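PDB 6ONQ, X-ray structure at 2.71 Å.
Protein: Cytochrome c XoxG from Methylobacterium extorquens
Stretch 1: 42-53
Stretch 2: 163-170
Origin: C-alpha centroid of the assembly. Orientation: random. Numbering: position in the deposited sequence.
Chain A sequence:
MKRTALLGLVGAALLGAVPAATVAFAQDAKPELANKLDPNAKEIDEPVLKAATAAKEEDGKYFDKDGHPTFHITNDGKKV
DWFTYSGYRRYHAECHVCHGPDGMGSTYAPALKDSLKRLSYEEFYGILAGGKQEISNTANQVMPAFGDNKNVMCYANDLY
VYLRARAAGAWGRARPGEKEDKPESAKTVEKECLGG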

# COMPACT_ATOMS: atom_id res chain seq x y z
N LYS A 42 -8.41 12.81 -10.67
CA LYS A 42 -9.86 12.81 -10.85
C LYS A 42 -10.59 11.79 -9.99
O LYS A 42 -11.83 11.84 -9.92
CB LYS A 42 -10.21 12.59 -12.33
CG LYS A 42 -9.99 13.82 -13.22
CD LYS A 42 -11.11 14.86 -13.07
CE LYS A 42 -12.51 14.22 -12.98
NZ LYS A 42 -13.49 15.05 -12.20
N GLU A 43 -9.89 10.87 -9.33
CA GLU A 43 -10.54 9.80 -8.58
C GLU A 43 -10.17 9.84 -7.09
O GLU A 43 -10.15 8.80 -6.44
CB GLU A 43 -10.23 8.43 -9.18
CG GLU A 43 -11.48 7.63 -9.56
CD GLU A 43 -11.17 6.42 -10.44
OE1 GLU A 43 -10.64 6.61 -11.55
OE2 GLU A 43 -11.47 5.28 -10.01
N ILE A 44 -9.92 11.03 -6.55
CA ILE A 44 -9.61 11.16 -5.13
C ILE A 44 -10.85 10.88 -4.28
O ILE A 44 -11.97 11.27 -4.63
CB ILE A 44 -9.04 12.55 -4.83
CG1 ILE A 44 -7.67 12.71 -5.50
CG2 ILE A 44 -8.94 12.80 -3.32
CD1 ILE A 44 -6.89 13.91 -5.02
N ASP A 45 -10.64 10.18 -3.16
CA ASP A 45 -11.67 9.88 -2.16
C ASP A 45 -11.27 10.64 -0.90
O ASP A 45 -10.43 10.18 -0.12
CB ASP A 45 -11.76 8.37 -1.93
CG ASP A 45 -12.86 7.97 -0.93
OD1 ASP A 45 -13.06 8.68 0.08
OD2 ASP A 45 -13.51 6.91 -1.14
N GLU A 46 -11.87 11.81 -0.70
CA GLU A 46 -11.39 12.70 0.36
C GLU A 46 -11.46 12.08 1.74
O GLU A 46 -10.48 12.20 2.50
CB GLU A 46 -12.15 14.03 0.30
CG GLU A 46 -11.66 14.96 -0.79
CD GLU A 46 -10.26 15.49 -0.54
OE1 GLU A 46 -9.79 15.44 0.62
OE2 GLU A 46 -9.62 15.95 -1.52
N PRO A 47 -12.55 11.41 2.15
CA PRO A 47 -12.56 10.81 3.50
C PRO A 47 -11.47 9.77 3.70
O PRO A 47 -10.83 9.74 4.76
CB PRO A 47 -13.96 10.19 3.58
CG PRO A 47 -14.78 10.98 2.61
CD PRO A 47 -13.87 11.33 1.50
N VAL A 48 -11.24 8.90 2.71
CA VAL A 48 -10.16 7.93 2.82
C VAL A 48 -8.80 8.62 2.81
O VAL A 48 -7.91 8.27 3.59
CB VAL A 48 -10.27 6.88 1.70
CG1 VAL A 48 -9.03 6.02 1.67
CG2 VAL A 48 -11.50 6.03 1.90
N LEU A 49 -8.62 9.61 1.94
CA LEU A 49 -7.37 10.37 1.93
C LEU A 49 -7.15 11.10 3.25
O LEU A 49 -6.03 11.11 3.77
CB LEU A 49 -7.37 11.36 0.76
CG LEU A 49 -6.35 12.50 0.75
CD1 LEU A 49 -4.93 11.96 0.78
CD2 LEU A 49 -6.56 13.37 -0.47
N LYS A 50 -8.18 11.73 3.80
CA LYS A 50 -8.01 12.46 5.05
C LYS A 50 -7.61 11.53 6.19
O LYS A 50 -6.78 11.90 7.03
CB LYS A 50 -9.29 13.21 5.41
CG LYS A 50 -9.15 14.21 6.56
CD LYS A 50 -10.37 14.14 7.49
CE LYS A 50 -10.78 15.52 8.01
NZ LYS A 50 -12.23 15.58 8.36
N ALA A 51 -8.17 10.32 6.23
CA ALA A 51 -7.79 9.38 7.28
C ALA A 51 -6.40 8.83 7.09
O ALA A 51 -5.86 8.23 8.02
CB ALA A 51 -8.78 8.22 7.36
N ALA A 52 -5.80 9.02 5.90
CA ALA A 52 -4.45 8.55 5.60
C ALA A 52 -3.41 9.65 5.68
O ALA A 52 -2.28 9.46 5.21
CB ALA A 52 -4.41 7.90 4.21
N THR A 53 -3.75 10.80 6.24
CA THR A 53 -2.79 11.89 6.35
C THR A 53 -1.67 11.49 7.29
O THR A 53 -1.90 10.92 8.36
CB THR A 53 -3.49 13.16 6.83
OG1 THR A 53 -4.14 13.78 5.71
CG2 THR A 53 -2.48 14.15 7.43
N LEU A 163 -1.58 -0.08 -1.61
CA LEU A 163 -2.99 -0.25 -1.89
C LEU A 163 -3.84 0.79 -1.16
O LEU A 163 -4.95 1.10 -1.60
CB LEU A 163 -3.43 -1.65 -1.52
CG LEU A 163 -3.02 -2.84 -2.38
CD1 LEU A 163 -3.33 -4.13 -1.63
CD2 LEU A 163 -3.72 -2.79 -3.73
N ARG A 164 -3.33 1.34 -0.06
CA ARG A 164 -3.99 2.48 0.57
C ARG A 164 -3.93 3.71 -0.32
O ARG A 164 -4.91 4.45 -0.43
CB ARG A 164 -3.35 2.78 1.92
CG ARG A 164 -4.34 3.02 3.01
CD ARG A 164 -3.70 3.66 4.22
NE ARG A 164 -4.70 4.41 4.96
CZ ARG A 164 -4.58 4.81 6.22
NH1 ARG A 164 -3.47 4.54 6.90
NH2 ARG A 164 -5.57 5.49 6.78
N ALA A 165 -2.77 3.95 -0.94
CA ALA A 165 -2.65 5.08 -1.85
C ALA A 165 -3.56 4.93 -3.06
O ALA A 165 -4.07 5.92 -3.59
CB ALA A 165 -1.20 5.25 -2.30
N ARG A 166 -3.79 3.69 -3.51
CA ARG A 166 -4.76 3.46 -4.58
C ARG A 166 -6.16 3.79 -4.10
O ARG A 166 -6.92 4.48 -4.79
CB ARG A 166 -4.67 2.02 -5.07
CG ARG A 166 -3.32 1.66 -5.70
CD ARG A 166 -3.15 2.26 -7.09
NE ARG A 166 -4.17 1.75 -8.01
CZ ARG A 166 -5.07 2.51 -8.63
NH1 ARG A 166 -5.09 3.83 -8.46
NH2 ARG A 166 -5.95 1.93 -9.43
N ALA A 167 -6.52 3.31 -2.91
CA ALA A 167 -7.87 3.49 -2.40
C ALA A 167 -8.20 4.96 -2.18
O ALA A 167 -9.35 5.38 -2.36
CB ALA A 167 -8.05 2.71 -1.10
N ALA A 168 -7.20 5.75 -1.79
CA ALA A 168 -7.41 7.18 -1.61
C ALA A 168 -7.40 7.95 -2.93
O ALA A 168 -7.62 9.16 -2.93
CB ALA A 168 -6.33 7.74 -0.68
N GLY A 169 -7.14 7.27 -4.05
CA GLY A 169 -6.92 7.97 -5.29
C GLY A 169 -5.69 8.86 -5.30
O GLY A 169 -5.56 9.71 -6.18
N ALA A 170 -4.79 8.69 -4.33
CA ALA A 170 -3.57 9.48 -4.27
C ALA A 170 -2.50 8.98 -5.22
O ALA A 170 -1.50 9.68 -5.43
CB ALA A 170 -3.00 9.49 -2.85

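The apolar centre of the contact is built on Ala-168, which gives up 79 Å² to the other stretch, the largest share of any residue in a total of 422 Å² summed over both sides. Its methyl packs against the short helix that begins at Glu-46: Ala-168 CB lies 3.8 Å from Leu-49 CA and 4.0 Å from Leu-49 CB. Val-48, whose CA-to-CB bond points toward stretch 2, adds a branch with chi1 in the t well; Val-48 CG1 stands 4.0 Å from Ala-168 CB and 4.4 Å from Ala-167 CB. These are van der Waals separations, and the small side chain of Ala-168 suits a spacing in which Leu-49 CA and Ala-168 CA are 4.8 Å apart.

The backbones come closer still where the helix of stretch 2 ends. Gly-169 has phi/psi of 64/15 and closes a Schellman motif, with Gly-169 N bonded to Arg-166 O at 2.9 Å and a weak bond from Ala-170 N to Ala-165 O at 3.0 Å. Positive phi alone favours glycine, and the packing gives a second reason: an ideal CB here would sit 2.2 Å from Glu-43 O and 2.8 Å from Ile-44 CA, both clashes. Without that atom, Gly-169 CA approaches Glu-43 O at 3.5 Å in a CA-H...O contact with an angle of 151° at the hydrogen. Ile-44 CG1 covers the same turn, 3.7 Å from Gly-169 O.

A well-defined hydrogen bond joins main chain to main chain: Asp-45 N donates to Ala-168 O at 3.2 Å, and its angle of 172° is nearly linear. Ile-44 CA also approaches Ala-168 O, at 3.6 Å with 145° at the hydrogen. Asp-45 suits its N-cap position because its carboxylate can accept from a free amide of the first turn: Val-48 N donates to Asp-45 OD1 at 3.2 Å and 172°. The cap thus lies directly beside the inter-stretch bond.

At the other end of the contact, Arg-164 contributes 66 Å². Its CA-to-CB bond points sideways, but chi2 and chi3 in the t well extend the chain and bring its end nearer stretch 1. Ala-52 CA lies over one face of the guanidinium, 3.5 Å from Arg-164 NH2, while Ala-52 CB is 3.6 Å from Arg-164 NE; the small side chain of Ala-52 packs directly against the guanidinium. Ala-51 O lies 3.0 Å from Arg-164 NH2, in an oblique position. Both terminal nitrogens of Arg-164 also form hydrogen bonds elsewhere in the structure, consistent with the burial of this charged group.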